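Local coordinates for protein carbohydrate kinase (Agrobacterium tumefaciens, PDB 2NWH) that probably transfers a phosphate from ATP to a sugar or related substrate, as a kinase of the pfkB (ribokinase-like) family, at residues A[9-13]-A[112-116]; A[56-62]-A[80-86]; A[140-146]-A[172-177]. All blocks are in the same frame, centred on the assembly; numbering follows the deposited sequence.

Interaction 1. Residues A[9-13]-A[112-116]; sequences LGGAH and MDLYK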
ATOM      1  N   LEU A   9       9.589   2.081   2.379  1.00 13.19           N
ATOM      2  CA  LEU A   9      10.031   1.411   3.606  1.00 14.18           C
ATOM      3  C   LEU A   9       8.803   0.775   4.262  1.00 15.57           C
ATOM      4  O   LEU A   9       7.903   1.469   4.741  1.00 16.05           O
ATOM      5  CB  LEU A   9      10.726   2.406   4.544  1.00 13.72           C
ATOM      6  CG  LEU A   9      11.872   3.140   3.876  1.00 14.55           C
ATOM      7  CD1 LEU A   9      11.430   4.555   3.482  1.00 18.01           C
ATOM      8  CD2 LEU A   9      13.036   3.240   4.901  1.00 19.67           C
ATOM      9  N   GLY A  10       8.750  -0.545   4.273  1.00 14.82           N
ATOM     10  CA  GLY A  10       7.513  -1.205   4.629  1.00 15.40           C
ATOM     11  C   GLY A  10       7.629  -2.704   4.547  1.00 16.22           C
ATOM     12  O   GLY A  10       8.724  -3.250   4.624  1.00 15.70           O
ATOM     13  N   GLY A  11       6.482  -3.348   4.416  1.00 15.33           N
ATOM     14  CA  GLY A  11       6.415  -4.773   4.453  1.00 17.11           C
ATOM     15  C   GLY A  11       6.533  -5.374   3.094  1.00 17.46           C
ATOM     16  O   GLY A  11       6.153  -4.781   2.062  1.00 17.20           O
ATOM     17  N   ALA A  12       7.075  -6.582   3.099  1.00 17.69           N
ATOM     18  CA  ALA A  12       7.214  -7.371   1.918  1.00 17.75           C
ATOM     19  C   ALA A  12       7.247  -8.781   2.472  1.00 19.66           C
ATOM     20  O   ALA A  12       8.165  -9.151   3.171  1.00 20.61           O
ATOM     21  CB  ALA A  12       8.520  -7.000   1.157  1.00 17.63           C
ATOM     22  N   HIS A  13       6.191  -9.559   2.222  1.00 19.53           N
ATOM     23  CA  HIS A  13       6.073 -10.894   2.858  1.00 19.13           C
ATOM     24  C   HIS A  13       5.785 -11.928   1.759  1.00 17.96           C
ATOM     25  O   HIS A  13       5.439 -11.570   0.637  1.00 16.40           O
ATOM     26  CB  HIS A  13       4.973 -10.928   3.969  1.00 20.02           C
ATOM     27  CG  HIS A  13       3.572 -10.545   3.532  1.00 19.25           C
ATOM     28  ND1 HIS A  13       2.757 -11.346   2.757  1.00 26.81           N
ATOM     29  CD2 HIS A  13       2.813  -9.479   3.868  1.00 18.88           C
ATOM     30  CE1 HIS A  13       1.577 -10.768   2.593  1.00 22.77           C
ATOM     31  NE2 HIS A  13       1.583  -9.633   3.264  1.00 25.20           N
ATOM     32  N   MET A 112       4.363 -11.938  11.311  1.00 18.31           N
ATOM     33  CA  MET A 112       4.921 -10.663  10.886  1.00 19.25           C
ATOM     34  C   MET A 112       6.016 -10.134  11.860  1.00 20.23           C
ATOM     35  O   MET A 112       6.381  -8.957  11.784  1.00 19.78           O
ATOM     36  CB  MET A 112       3.811  -9.623  10.754  1.00 19.22           C
ATOM     37  CG  MET A 112       2.713  -9.925   9.694  1.00 21.91           C
ATOM     38  SD  MET A 112       3.350 -10.002   8.011  1.00 15.14           S
ATOM     39  CE  MET A 112       2.773 -11.549   7.519  1.00 25.96           C
ATOM     40  N   ASP A 113       6.511 -10.991  12.765  1.00 20.04           N
ATOM     41  CA  ASP A 113       7.388 -10.541  13.829  1.00 20.35           C
ATOM     42  C   ASP A 113       8.677  -9.930  13.329  1.00 18.56           C
ATOM     43  O   ASP A 113       9.259  -9.100  14.034  1.00 17.25           O
ATOM     44  CB  ASP A 113       7.747 -11.673  14.803  1.00 21.17           C
ATOM     45  CG  ASP A 113       6.530 -12.190  15.604  1.00 25.88           C
ATOM     46  OD1 ASP A 113       5.510 -11.460  15.799  1.00 27.51           O
ATOM     47  OD2 ASP A 113       6.630 -13.337  16.060  1.00 28.85           O
ATOM     48  N   LEU A 114       9.162 -10.347  12.157  1.00 17.21           N
ATOM     49  CA  LEU A 114      10.445  -9.791  11.687  1.00 16.89           C
ATOM     50  C   LEU A 114      10.426  -8.269  11.610  1.00 17.84           C
ATOM     51  O   LEU A 114      11.467  -7.645  11.828  1.00 15.75           O
ATOM     52  CB  LEU A 114      10.886 -10.401  10.359  1.00 16.91           C
ATOM     53  CG  LEU A 114      12.380 -10.183  10.043  1.00 16.66           C
ATOM     54  CD1 LEU A 114      13.326 -10.969  11.015  1.00 20.19           C
ATOM     55  CD2 LEU A 114      12.662 -10.569   8.635  1.00 17.13           C
ATOM     56  N   TYR A 115       9.255  -7.668  11.321  1.00 17.77           N
ATOM     57  CA  TYR A 115       9.166  -6.177  11.210  1.00 19.04           C
ATOM     58  C   TYR A 115       9.557  -5.454  12.499  1.00 19.01           C
ATOM     59  O   TYR A 115       9.987  -4.299  12.466  1.00 17.64           O
ATOM     60  CB  TYR A 115       7.752  -5.723  10.759  1.00 18.65           C
ATOM     61  CG  TYR A 115       7.352  -6.290   9.399  1.00 20.83           C
ATOM     62  CD1 TYR A 115       8.295  -6.393   8.386  1.00 22.93           C
ATOM     63  CD2 TYR A 115       6.048  -6.690   9.135  1.00 22.90           C
ATOM     64  CE1 TYR A 115       7.977  -6.906   7.124  1.00 24.56           C
ATOM     65  CE2 TYR A 115       5.704  -7.220   7.861  1.00 23.46           C
ATOM     66  CZ  TYR A 115       6.701  -7.323   6.875  1.00 22.26           C
ATOM     67  OH  TYR A 115       6.441  -7.784   5.614  1.00 24.88           O
ATOM     68  N   LYS A 116       9.394  -6.127  13.632  1.00 19.67           N
ATOM     69  CA  LYS A 116       9.787  -5.557  14.940  1.00 19.81           C
ATOM     70  C   LYS A 116      11.275  -5.275  15.025  1.00 19.73           C
ATOM     71  O   LYS A 116      11.680  -4.484  15.872  1.00 19.07           O
ATOM     72  CB  LYS A 116       9.405  -6.485  16.106  1.00 19.61           C
ATOM     73  CG  LYS A 116       7.923  -6.879  16.069  1.00 24.63           C
ATOM     74  CD  LYS A 116       7.526  -7.672  17.286  1.00 30.62           C
ATOM     75  CE  LYS A 116       6.029  -7.660  17.402  1.00 33.86           C
ATOM     76  NZ  LYS A 116       5.482  -8.736  16.550  1.00 40.28           N
TER

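Interaction 2. Residues A[56-62]-A[80-86]; sequences VRIIAPR and VEDTPFT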
ATOM      1  N   VAL A  56      11.732   2.800  -8.634  1.00 15.87           N
ATOM      2  CA  VAL A  56      11.302   2.480  -7.253  1.00 14.52           C
ATOM      3  C   VAL A  56      12.323   1.587  -6.589  1.00 15.04           C
ATOM      4  O   VAL A  56      12.817   0.636  -7.222  1.00 15.32           O
ATOM      5  CB  VAL A  56       9.891   1.822  -7.186  1.00 15.31           C
ATOM      6  CG1 VAL A  56       9.436   1.614  -5.690  1.00 16.06           C
ATOM      7  CG2 VAL A  56       8.857   2.689  -7.968  1.00 14.85           C
ATOM      8  N   ARG A  57      12.642   1.915  -5.327  1.00 13.81           N
ATOM      9  CA  ARG A  57      13.496   1.067  -4.483  1.00 14.70           C
ATOM     10  C   ARG A  57      12.711   0.737  -3.201  1.00 14.88           C
ATOM     11  O   ARG A  57      11.916   1.571  -2.719  1.00 16.49           O
ATOM     12  CB  ARG A  57      14.812   1.800  -4.155  1.00 15.98           C
ATOM     13  CG  ARG A  57      15.662   1.139  -3.065  1.00 15.89           C
ATOM     14  CD  ARG A  57      16.885   1.976  -2.805  1.00 16.73           C
ATOM     15  NE  ARG A  57      17.808   1.379  -1.831  1.00 16.17           N
ATOM     16  CZ  ARG A  57      18.930   1.976  -1.431  1.00 19.91           C
ATOM     17  NH1 ARG A  57      19.218   3.191  -1.858  1.00 17.59           N
ATOM     18  NH2 ARG A  57      19.740   1.380  -0.574  1.00 20.00           N
ATOM     19  N   ILE A  58      12.906  -0.463  -2.658  1.00 13.94           N
ATOM     20  CA  ILE A  58      12.248  -0.825  -1.376  1.00 13.95           C
ATOM     21  C   ILE A  58      13.262  -1.350  -0.345  1.00 14.19           C
ATOM     22  O   ILE A  58      14.179  -2.101  -0.687  1.00 16.68           O
ATOM     23  CB  ILE A  58      11.050  -1.829  -1.545  1.00 14.59           C
ATOM     24  CG1 ILE A  58      10.318  -2.052  -0.193  1.00  9.99           C
ATOM     25  CG2 ILE A  58      11.505  -3.213  -2.200  1.00 16.41           C
ATOM     26  CD1 ILE A  58       8.936  -2.715  -0.386  1.00 15.99           C
ATOM     27  N   ILE A  59      13.061  -0.964   0.912  1.00 13.90           N
ATOM     28  CA  ILE A  59      13.810  -1.511   2.039  1.00 14.29           C
ATOM     29  C   ILE A  59      12.769  -2.187   2.946  1.00 14.74           C
ATOM     30  O   ILE A  59      11.890  -1.503   3.534  1.00 14.81           O
ATOM     31  CB  ILE A  59      14.505  -0.398   2.822  1.00 15.38           C
ATOM     32  CG1 ILE A  59      15.503   0.351   1.946  1.00 14.26           C
ATOM     33  CG2 ILE A  59      15.330  -1.000   4.061  1.00 16.22           C
ATOM     34  CD1 ILE A  59      16.013   1.686   2.658  1.00 16.78           C
ATOM     35  N   ALA A  60      12.826  -3.529   2.989  1.00 15.42           N
ATOM     36  CA  ALA A  60      11.971  -4.308   3.885  1.00 15.95           C
ATOM     37  C   ALA A  60      12.803  -5.301   4.705  1.00 15.25           C
ATOM     38  O   ALA A  60      13.756  -5.893   4.165  1.00 17.29           O
ATOM     39  CB  ALA A  60      10.948  -5.047   3.087  1.00 15.80           C
ATOM     40  N   PRO A  61      12.425  -5.533   5.973  1.00 16.51           N
ATOM     41  CA  PRO A  61      13.081  -6.603   6.766  1.00 17.38           C
ATOM     42  C   PRO A  61      12.922  -7.903   5.994  1.00 17.36           C
ATOM     43  O   PRO A  61      11.858  -8.159   5.399  1.00 19.82           O
ATOM     44  CB  PRO A  61      12.285  -6.621   8.070  1.00 16.33           C
ATOM     45  CG  PRO A  61      11.841  -5.161   8.245  1.00 17.44           C
ATOM     46  CD  PRO A  61      11.379  -4.854   6.774  1.00 16.73           C
ATOM     47  N   ARG A  62      13.993  -8.677   5.910  1.00 17.70           N
ATOM     48  CA  ARG A  62      14.007  -9.865   5.064  1.00 17.50           C
ATOM     49  C   ARG A  62      14.759 -10.967   5.819  1.00 18.06           C
ATOM     50  O   ARG A  62      15.760 -10.700   6.467  1.00 18.58           O
ATOM     51  CB  ARG A  62      14.753  -9.553   3.781  1.00 17.64           C
ATOM     52  CG  ARG A  62      14.933 -10.681   2.798  1.00 18.66           C
ATOM     53  CD  ARG A  62      13.605 -11.103   2.089  1.00 20.22           C
ATOM     54  NE  ARG A  62      12.907  -9.917   1.516  1.00 21.27           N
ATOM     55  CZ  ARG A  62      13.284  -9.252   0.417  1.00 20.76           C
ATOM     56  NH1 ARG A  62      14.338  -9.621  -0.313  1.00 19.72           N
ATOM     57  NH2 ARG A  62      12.591  -8.178   0.047  1.00 17.66           N
ATOM     58  N   VAL A  80      11.479  -3.244  -9.518  1.00 18.79           N
ATOM     59  CA  VAL A  80      11.743  -2.587  -8.235  1.00 17.17           C
ATOM     60  C   VAL A  80      13.126  -3.001  -7.801  1.00 18.84           C
ATOM     61  O   VAL A  80      13.452  -4.213  -7.801  1.00 17.88           O
ATOM     62  CB  VAL A  80      10.697  -3.010  -7.156  1.00 16.07           C
ATOM     63  CG1 VAL A  80      11.053  -2.481  -5.747  1.00 16.45           C
ATOM     64  CG2 VAL A  80       9.225  -2.578  -7.566  1.00 14.23           C
ATOM     65  N   GLU A  81      13.918  -2.016  -7.385  1.00 18.30           N
ATOM     66  CA  GLU A  81      15.216  -2.272  -6.747  1.00 18.85           C
ATOM     67  C   GLU A  81      15.000  -2.736  -5.304  1.00 18.52           C
ATOM     68  O   GLU A  81      14.493  -1.999  -4.466  1.00 18.04           O
ATOM     69  CB  GLU A  81      16.107  -1.030  -6.796  1.00 19.25           C
ATOM     70  CG  GLU A  81      17.533  -1.286  -6.209  1.00 20.58           C
ATOM     71  CD  GLU A  81      18.368  -0.007  -6.034  1.00 26.21           C
ATOM     72  OE1 GLU A  81      17.834   1.105  -6.273  1.00 28.09           O
ATOM     73  OE2 GLU A  81      19.556  -0.125  -5.634  1.00 28.13           O
ATOM     74  N   ASP A  82      15.351  -3.981  -5.041  1.00 18.62           N
ATOM     75  CA  ASP A  82      15.160  -4.612  -3.728  1.00 20.12           C
ATOM     76  C   ASP A  82      16.459  -4.492  -2.970  1.00 18.92           C
ATOM     77  O   ASP A  82      17.424  -5.187  -3.305  1.00 19.82           O
ATOM     78  CB  ASP A  82      14.896  -6.103  -3.891  1.00 20.77           C
ATOM     79  CG  ASP A  82      14.582  -6.790  -2.564  1.00 23.51           C
ATOM     80  OD1 ASP A  82      13.744  -6.264  -1.788  1.00 22.78           O
ATOM     81  OD2 ASP A  82      15.155  -7.877  -2.317  1.00 22.79           O
ATOM     82  N   THR A  83      16.489  -3.636  -1.959  1.00 17.63           N
ATOM     83  CA  THR A  83      17.665  -3.571  -1.053  1.00 16.72           C
ATOM     84  C   THR A  83      17.177  -3.917   0.358  1.00 17.07           C
ATOM     85  O   THR A  83      16.836  -3.050   1.123  1.00 16.03           O
ATOM     86  CB  THR A  83      18.393  -2.175  -1.106  1.00 18.05           C
ATOM     87  OG1 THR A  83      17.496  -1.125  -0.744  1.00 16.30           O
ATOM     88  CG2 THR A  83      18.942  -1.860  -2.504  1.00 18.70           C
ATOM     89  N   PRO A  84      17.111  -5.213   0.693  1.00 17.24           N
ATOM     90  CA  PRO A  84      16.448  -5.656   1.921  1.00 17.19           C
ATOM     91  C   PRO A  84      17.264  -5.397   3.175  1.00 17.25           C
ATOM     92  O   PRO A  84      18.526  -5.336   3.138  1.00 17.62           O
ATOM     93  CB  PRO A  84      16.271  -7.167   1.691  1.00 17.24           C
ATOM     94  CG  PRO A  84      17.480  -7.526   0.834  1.00 18.03           C
ATOM     95  CD  PRO A  84      17.637  -6.349  -0.103  1.00 17.71           C
ATOM     96  N   PHE A  85      16.554  -5.242   4.295  1.00 18.08           N
ATOM     97  CA  PHE A  85      17.198  -5.225   5.628  1.00 17.30           C
ATOM     98  C   PHE A  85      17.293  -6.686   6.078  1.00 16.70           C
ATOM     99  O   PHE A  85      16.431  -7.200   6.784  1.00 16.51           O
ATOM    100  CB  PHE A  85      16.420  -4.345   6.635  1.00 17.32           C
ATOM    101  CG  PHE A  85      17.315  -3.647   7.669  1.00 19.13           C
ATOM    102  CD1 PHE A  85      17.158  -2.286   7.932  1.00 19.11           C
ATOM    103  CD2 PHE A  85      18.318  -4.354   8.344  1.00 20.84           C
ATOM    104  CE1 PHE A  85      17.981  -1.604   8.861  1.00 20.56           C
ATOM    105  CE2 PHE A  85      19.131  -3.709   9.299  1.00 20.49           C
ATOM    106  CZ  PHE A  85      18.981  -2.323   9.551  1.00 21.21           C
ATOM    107  N   THR A  86      18.344  -7.368   5.633  1.00 17.39           N
ATOM    108  CA  THR A  86      18.472  -8.851   5.766  1.00 18.46           C
ATOM    109  C   THR A  86      18.958  -9.286   7.129  1.00 18.35           C
ATOM    110  O   THR A  86      19.974  -8.736   7.643  1.00 17.79           O
ATOM    111  CB  THR A  86      19.469  -9.410   4.698  1.00 17.99           C
ATOM    112  OG1 THR A  86      18.981  -9.052   3.400  1.00 19.71           O
ATOM    113  CG2 THR A  86      19.616 -10.932   4.764  1.00 17.87           C
TER
HETATM  114  O   HOH W   1      13.836  -4.768   0.471  1.00 21.41           O

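Interaction 3. Residues A[140-146]-A[172-177]; sequences CDANLPE and KAVKLK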
ATOM      1  N   CYS A 140       5.842   4.780   3.197  1.00 18.59           N
ATOM      2  CA  CYS A 140       5.992   3.747   4.214  1.00 19.78           C
ATOM      3  C   CYS A 140       4.653   3.066   4.416  1.00 21.12           C
ATOM      4  O   CYS A 140       3.611   3.519   3.885  1.00 20.18           O
ATOM      5  CB  CYS A 140       6.507   4.366   5.532  1.00 20.24           C
ATOM      6  SG  CYS A 140       5.315   5.519   6.348  1.00 23.63           S
ATOM      7  N   ASP A 141       4.665   1.995   5.191  1.00 20.74           N
ATOM      8  CA  ASP A 141       3.415   1.450   5.635  1.00 21.73           C
ATOM      9  C   ASP A 141       3.487   1.180   7.139  1.00 22.11           C
ATOM     10  O   ASP A 141       4.571   1.208   7.763  1.00 21.08           O
ATOM     11  CB  ASP A 141       2.962   0.254   4.823  1.00 21.77           C
ATOM     12  CG  ASP A 141       3.829  -0.981   5.065  1.00 22.86           C
ATOM     13  OD1 ASP A 141       4.404  -1.110   6.173  1.00 22.97           O
ATOM     14  OD2 ASP A 141       3.918  -1.826   4.158  1.00 22.76           O
ATOM     15  N   ALA A 142       2.309   0.931   7.702  1.00 22.99           N
ATOM     16  CA  ALA A 142       2.195   0.822   9.137  1.00 24.31           C
ATOM     17  C   ALA A 142       2.563  -0.584   9.638  1.00 24.29           C
ATOM     18  O   ALA A 142       2.272  -0.917  10.794  1.00 24.89           O
ATOM     19  CB  ALA A 142       0.763   1.278   9.597  1.00 24.71           C
ATOM     20  N   ASN A 143       3.220  -1.393   8.785  1.00 22.96           N
ATOM     21  CA  ASN A 143       3.866  -2.637   9.245  1.00 24.60           C
ATOM     22  C   ASN A 143       5.090  -2.357  10.111  1.00 24.12           C
ATOM     23  O   ASN A 143       5.501  -3.197  10.940  1.00 25.19           O
ATOM     24  CB  ASN A 143       4.311  -3.540   8.087  1.00 23.86           C
ATOM     25  CG  ASN A 143       3.173  -4.255   7.428  1.00 28.61           C
ATOM     26  OD1 ASN A 143       2.972  -4.142   6.206  1.00 32.27           O
ATOM     27  ND2 ASN A 143       2.405  -4.994   8.222  1.00 27.17           N
ATOM     28  N   LEU A 144       5.713  -1.206   9.886  1.00 24.44           N
ATOM     29  CA  LEU A 144       6.893  -0.811  10.666  1.00 23.70           C
ATOM     30  C   LEU A 144       6.458  -0.419  12.085  1.00 23.45           C
ATOM     31  O   LEU A 144       5.340   0.045  12.295  1.00 23.25           O
ATOM     32  CB  LEU A 144       7.575   0.410  10.039  1.00 24.63           C
ATOM     33  CG  LEU A 144       8.117   0.325   8.602  1.00 26.82           C
ATOM     34  CD1 LEU A 144       8.747   1.678   8.235  1.00 27.16           C
ATOM     35  CD2 LEU A 144       9.101  -0.798   8.425  1.00 28.73           C
ATOM     36  N   PRO A 145       7.340  -0.590  13.067  1.00 23.32           N
ATOM     37  CA  PRO A 145       6.993  -0.180  14.438  1.00 23.02           C
ATOM     38  C   PRO A 145       6.574   1.295  14.582  1.00 22.93           C
ATOM     39  O   PRO A 145       7.050   2.138  13.827  1.00 22.77           O
ATOM     40  CB  PRO A 145       8.307  -0.404  15.199  1.00 23.11           C
ATOM     41  CG  PRO A 145       8.968  -1.549  14.452  1.00 22.85           C
ATOM     42  CD  PRO A 145       8.687  -1.194  12.997  1.00 22.19           C
ATOM     43  N   GLU A 146       5.716   1.590  15.575  1.00 22.86           N
ATOM     44  CA  GLU A 146       5.289   2.963  15.839  0.60 23.26           C
ATOM     45  C   GLU A 146       6.464   3.940  15.963  1.00 23.07           C
ATOM     46  O   GLU A 146       6.498   4.961  15.248  1.00 22.87           O
ATOM     47  CB  GLU A 146       4.339   3.036  17.062  0.60 23.62           C
ATOM     48  CG  GLU A 146       4.001   4.458  17.552  0.60 23.84           C
ATOM     49  CD  GLU A 146       2.725   4.515  18.417  0.60 26.87           C
ATOM     50  OE1 GLU A 146       2.022   3.485  18.541  0.60 26.37           O
ATOM     51  OE2 GLU A 146       2.409   5.607  18.954  0.60 25.84           O
ATOM     52  N   LYS A 172      -3.261  -1.286  12.800  1.00 37.19           N
ATOM     53  CA  LYS A 172      -1.925  -0.772  12.521  1.00 36.52           C
ATOM     54  C   LYS A 172      -1.912   0.737  12.340  1.00 36.73           C
ATOM     55  O   LYS A 172      -0.947   1.390  12.736  1.00 36.78           O
ATOM     56  CB  LYS A 172      -1.312  -1.481  11.310  1.00 37.20           C
ATOM     57  CG  LYS A 172      -0.875  -2.924  11.610  1.00 37.11           C
ATOM     58  CD  LYS A 172      -0.035  -3.506  10.482  1.00 41.51           C
ATOM     59  CE  LYS A 172      -0.342  -4.984  10.224  1.00 44.42           C
ATOM     60  NZ  LYS A 172       0.143  -5.889  11.303  1.00 47.41           N
ATOM     61  N   ALA A 173      -2.985   1.289  11.763  1.00 35.84           N
ATOM     62  CA  ALA A 173      -3.100   2.729  11.497  1.00 36.23           C
ATOM     63  C   ALA A 173      -2.689   3.632  12.670  1.00 35.99           C
ATOM     64  O   ALA A 173      -2.008   4.643  12.465  1.00 35.16           O
ATOM     65  CB  ALA A 173      -4.523   3.075  11.041  1.00 35.77           C
ATOM     66  N   VAL A 174      -3.112   3.256  13.884  1.00 36.04           N
ATOM     67  CA  VAL A 174      -2.844   4.049  15.099  1.00 36.42           C
ATOM     68  C   VAL A 174      -1.338   4.333  15.305  1.00 35.99           C
ATOM     69  O   VAL A 174      -0.952   5.356  15.879  1.00 35.90           O
ATOM     70  CB  VAL A 174      -3.433   3.375  16.364  1.00 36.53           C
ATOM     71  CG1 VAL A 174      -4.939   3.219  16.245  1.00 37.16           C
ATOM     72  CG2 VAL A 174      -2.762   2.023  16.624  1.00 37.07           C
ATOM     73  N   LYS A 175      -0.501   3.435  14.792  1.00 36.13           N
ATOM     74  CA  LYS A 175       0.963   3.549  14.857  1.00 34.90           C
ATOM     75  C   LYS A 175       1.512   4.794  14.143  1.00 34.88           C
ATOM     76  O   LYS A 175       2.701   5.161  14.331  1.00 34.13           O
ATOM     77  CB  LYS A 175       1.600   2.295  14.261  1.00 34.98           C
ATOM     78  CG  LYS A 175       1.306   1.017  15.063  1.00 35.87           C
ATOM     79  CD  LYS A 175       1.527  -0.275  14.265  1.00 37.02           C
ATOM     80  CE  LYS A 175       2.980  -0.603  14.105  1.00 34.49           C
ATOM     81  NZ  LYS A 175       3.274  -1.878  13.369  1.00 33.65           N
ATOM     82  N   LEU A 176       0.650   5.424  13.329  1.00 33.50           N
ATOM     83  CA  LEU A 176       1.023   6.595  12.520  1.00 33.49           C
ATOM     84  C   LEU A 176       0.772   7.923  13.245  1.00 33.08           C
ATOM     85  O   LEU A 176       1.132   8.988  12.746  1.00 33.30           O
ATOM     86  CB  LEU A 176       0.300   6.591  11.145  1.00 32.90           C
ATOM     87  CG  LEU A 176       0.810   5.556  10.134  1.00 33.65           C
ATOM     88  CD1 LEU A 176      -0.227   5.295   9.075  1.00 33.17           C
ATOM     89  CD2 LEU A 176       2.189   5.922   9.534  1.00 33.41           C
ATOM     90  N   LYS A 177       0.188   7.849  14.438  1.00 34.03           N
ATOM     91  CA  LYS A 177      -0.314   9.036  15.151  1.00 33.04           C
ATOM     92  C   LYS A 177       0.742  10.133  15.385  1.00 32.71           C
ATOM     93  O   LYS A 177       0.481  11.305  15.043  1.00 32.11           O
ATOM     94  CB  LYS A 177      -1.000   8.619  16.449  1.00 33.63           C
ATOM     95  CG  LYS A 177      -1.766   9.733  17.172  1.00 35.98           C
ATOM     96  CD  LYS A 177      -2.493   9.218  18.435  1.00 40.57           C
ATOM     97  CE  LYS A 177      -1.619   8.268  19.290  1.00 41.21           C
ATOM     98  NZ  LYS A 177      -0.359   8.885  19.814  1.00 43.67           N
TER

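Interaction 1. Residues A[9-13]-A[112-116]
Tyr115, in the helical turn after Met112, reaches to the glycine-rich chain of segment 9-13, and its hydroxyl ends on the backbone of Gly11 and Ala12. The CB lies beside the backbone carbonyl O of Asn143. With CG set beside the backbone N and anti to the carbonyl carbon (chi1 -60°), the ring is directed at the other segment. CD1 rests on CG of Pro61. Farther along, CE1 and then CZ pass over Gly11, a residue with no side chain to hold the ring off; Tyr115 CZ stands 3.5 Å from Gly11 CA. The OH of Tyr115 comes within 3.2 Å of Gly11 CA and accepts a hydrogen bond from Ala12 N at 2.9 Å, bent to 133° at the hydrogen.

Segment 9-13 is the passage from strand 5-9 of the large sheet to strand 13-20 of the smaller one, and segment 112-116 follows strand 105-111 back out of that smaller sheet. Contact is thus made at the junction of the alpha/beta body and the beta lid of a ribokinase-like fold, the kind of junction at which such enzymes generally hold their substrate; none is bound here.

His13, at the start of the lid strand, keeps its CB 3.8 Å from Tyr115 OH, which lies near the plane of the imidazole at its edge. The bent chain of Met112, turned at chi2 and chi3, brings CE obliquely to the same imidazole, 4.2 Å from His13 CG, while SD is 4.9 Å from the ring centroid in an oblique sulfur-aromatic approach.

Interaction 2. Residues A[56-62]-A[80-86]
Arg62 and Asp82 meet end-on in a two-pronged salt bridge: NH1 of Arg62 gives to Asp82 OD2 at 2.8 Å and NH2 of Arg62 to Asp82 OD1 at 2.9 Å. Guanidinium and carboxylate planes differ by 12°, and OD2 is met on its syn lone pair. The arginine bends at chi2 and chi3 to curl back along the strands toward the acid, and CB of Pro84 lies over one guanidinium face, toward its rim. Helix 66-77 packs against both residues; it links strand 55-63 to the edge strand 81-87 in a beta-alpha-beta crossover.

Packing is tight around buried Val56, Ile58 and Val80. Glu81 N bonds to Val56 O and Ile58 N to Glu81 O, both at 2.9 Å, and CG2 of Ile58 presses on CG1 of Val80 at 3.6 Å, on the side where Val56 and Val80 touch helix 41-51. The ladder runs on through Thr83 N to Ile58 O, is interrupted at Ile59-Ala60 and Pro84, and resumes with Phe85 N to Ala60 O. A water bridges the interruption, giving to Ile58 O and Asp82 OD1 and accepting from Ala60 N.

Glu81 and Thr86 are the exposed members. Glu81 OE2 stays 4.4 Å from Arg57 NE with no N-H pointing at it, although OE1 touches the aliphatic CD of Arg57. Extended Arg57 instead crosses Thr83 at about a right angle and donates through NE to Thr83 OG1 at 2.7 Å, nearly straight at 170° and in the guanidinium plane.

The Arg62-Asp82 pair is directional, NH1 and NH2 each taking one carboxylate oxygen, and Arg62 probably helps keep Asp82 ionised while the water adds a further bond to the carboxylate.

Interaction 3. Residues A[140-146]-A[172-177]
A lysine ammonium group is set into the bend of a turn: NZ of Lys175 donates to the backbone O of Ala142 at 2.9 Å, and weakly to the O of Leu144 at 3.0 Å. The Ala142 bond approaches tilted 28° from the carbonyl plane. A single bend in the lysine chain, at chi3 (76°), steers CD and CE past these oxygens, with Lys175 CD 3.6 Å from Ala142 O. One cation thus gathers carbonyls from two residues of the loop that ends strand 137-141.

The loop has its own internal brace. Asp141 to Leu144 form a type I turn, and Asp141 OD1 accepts from Asn143 N at 2.9 Å in an Asx turn, the N-H coming from above the carboxylate plane. The other oxygen, OD2, takes bonds from the backbone N of Gly11 and of Gly42, so this aspartate ties its turn to the loop after strand 5-9 and to the N-terminal end of helix 41-51.

Beside the ammonium site, packing is between methyl and methylene groups and two backbone oxygens. The methyl of Ala142 points at the short helical segment, its CB 3.6 Å from Lys172 O and 3.9 Å from Lys172 CB. CD1 of Leu176 also lies 4.2 Å from Ala142 CB. The aliphatic part of Lys172 runs alongside the Ala142 carbonyl, bending at chi3 and chi4.

Pro145 then occupies the N-cap position of helix 146-158, whose Leu149 touches Cys140, Lys175 and Leu176. Strand 163-166 pairs with the strand carrying Cys140, and helix 190-197 packs on Ala173 of the short helix.

Interactions 1 and 3 lie about 11 Å apart between centres and are joined by the loops that follow strands 5-9 and 137-141, neighbours in the large sheet. Interaction 2 holds the edge of that sheet, nested within the chain loop closed by interaction 1, and meets it where Ala60 CB packs on Gly10 O at 3.2 Å. Interaction 1 is the buried one, a tyrosine hydroxyl against glycine-rich backbone; the other two are partly buried. Interaction 2 relies on strand pairing and paired charges, interaction 3 on a lysine held by carbonyls. Interactions 2 and 3 do not touch, though both reach the same sheet.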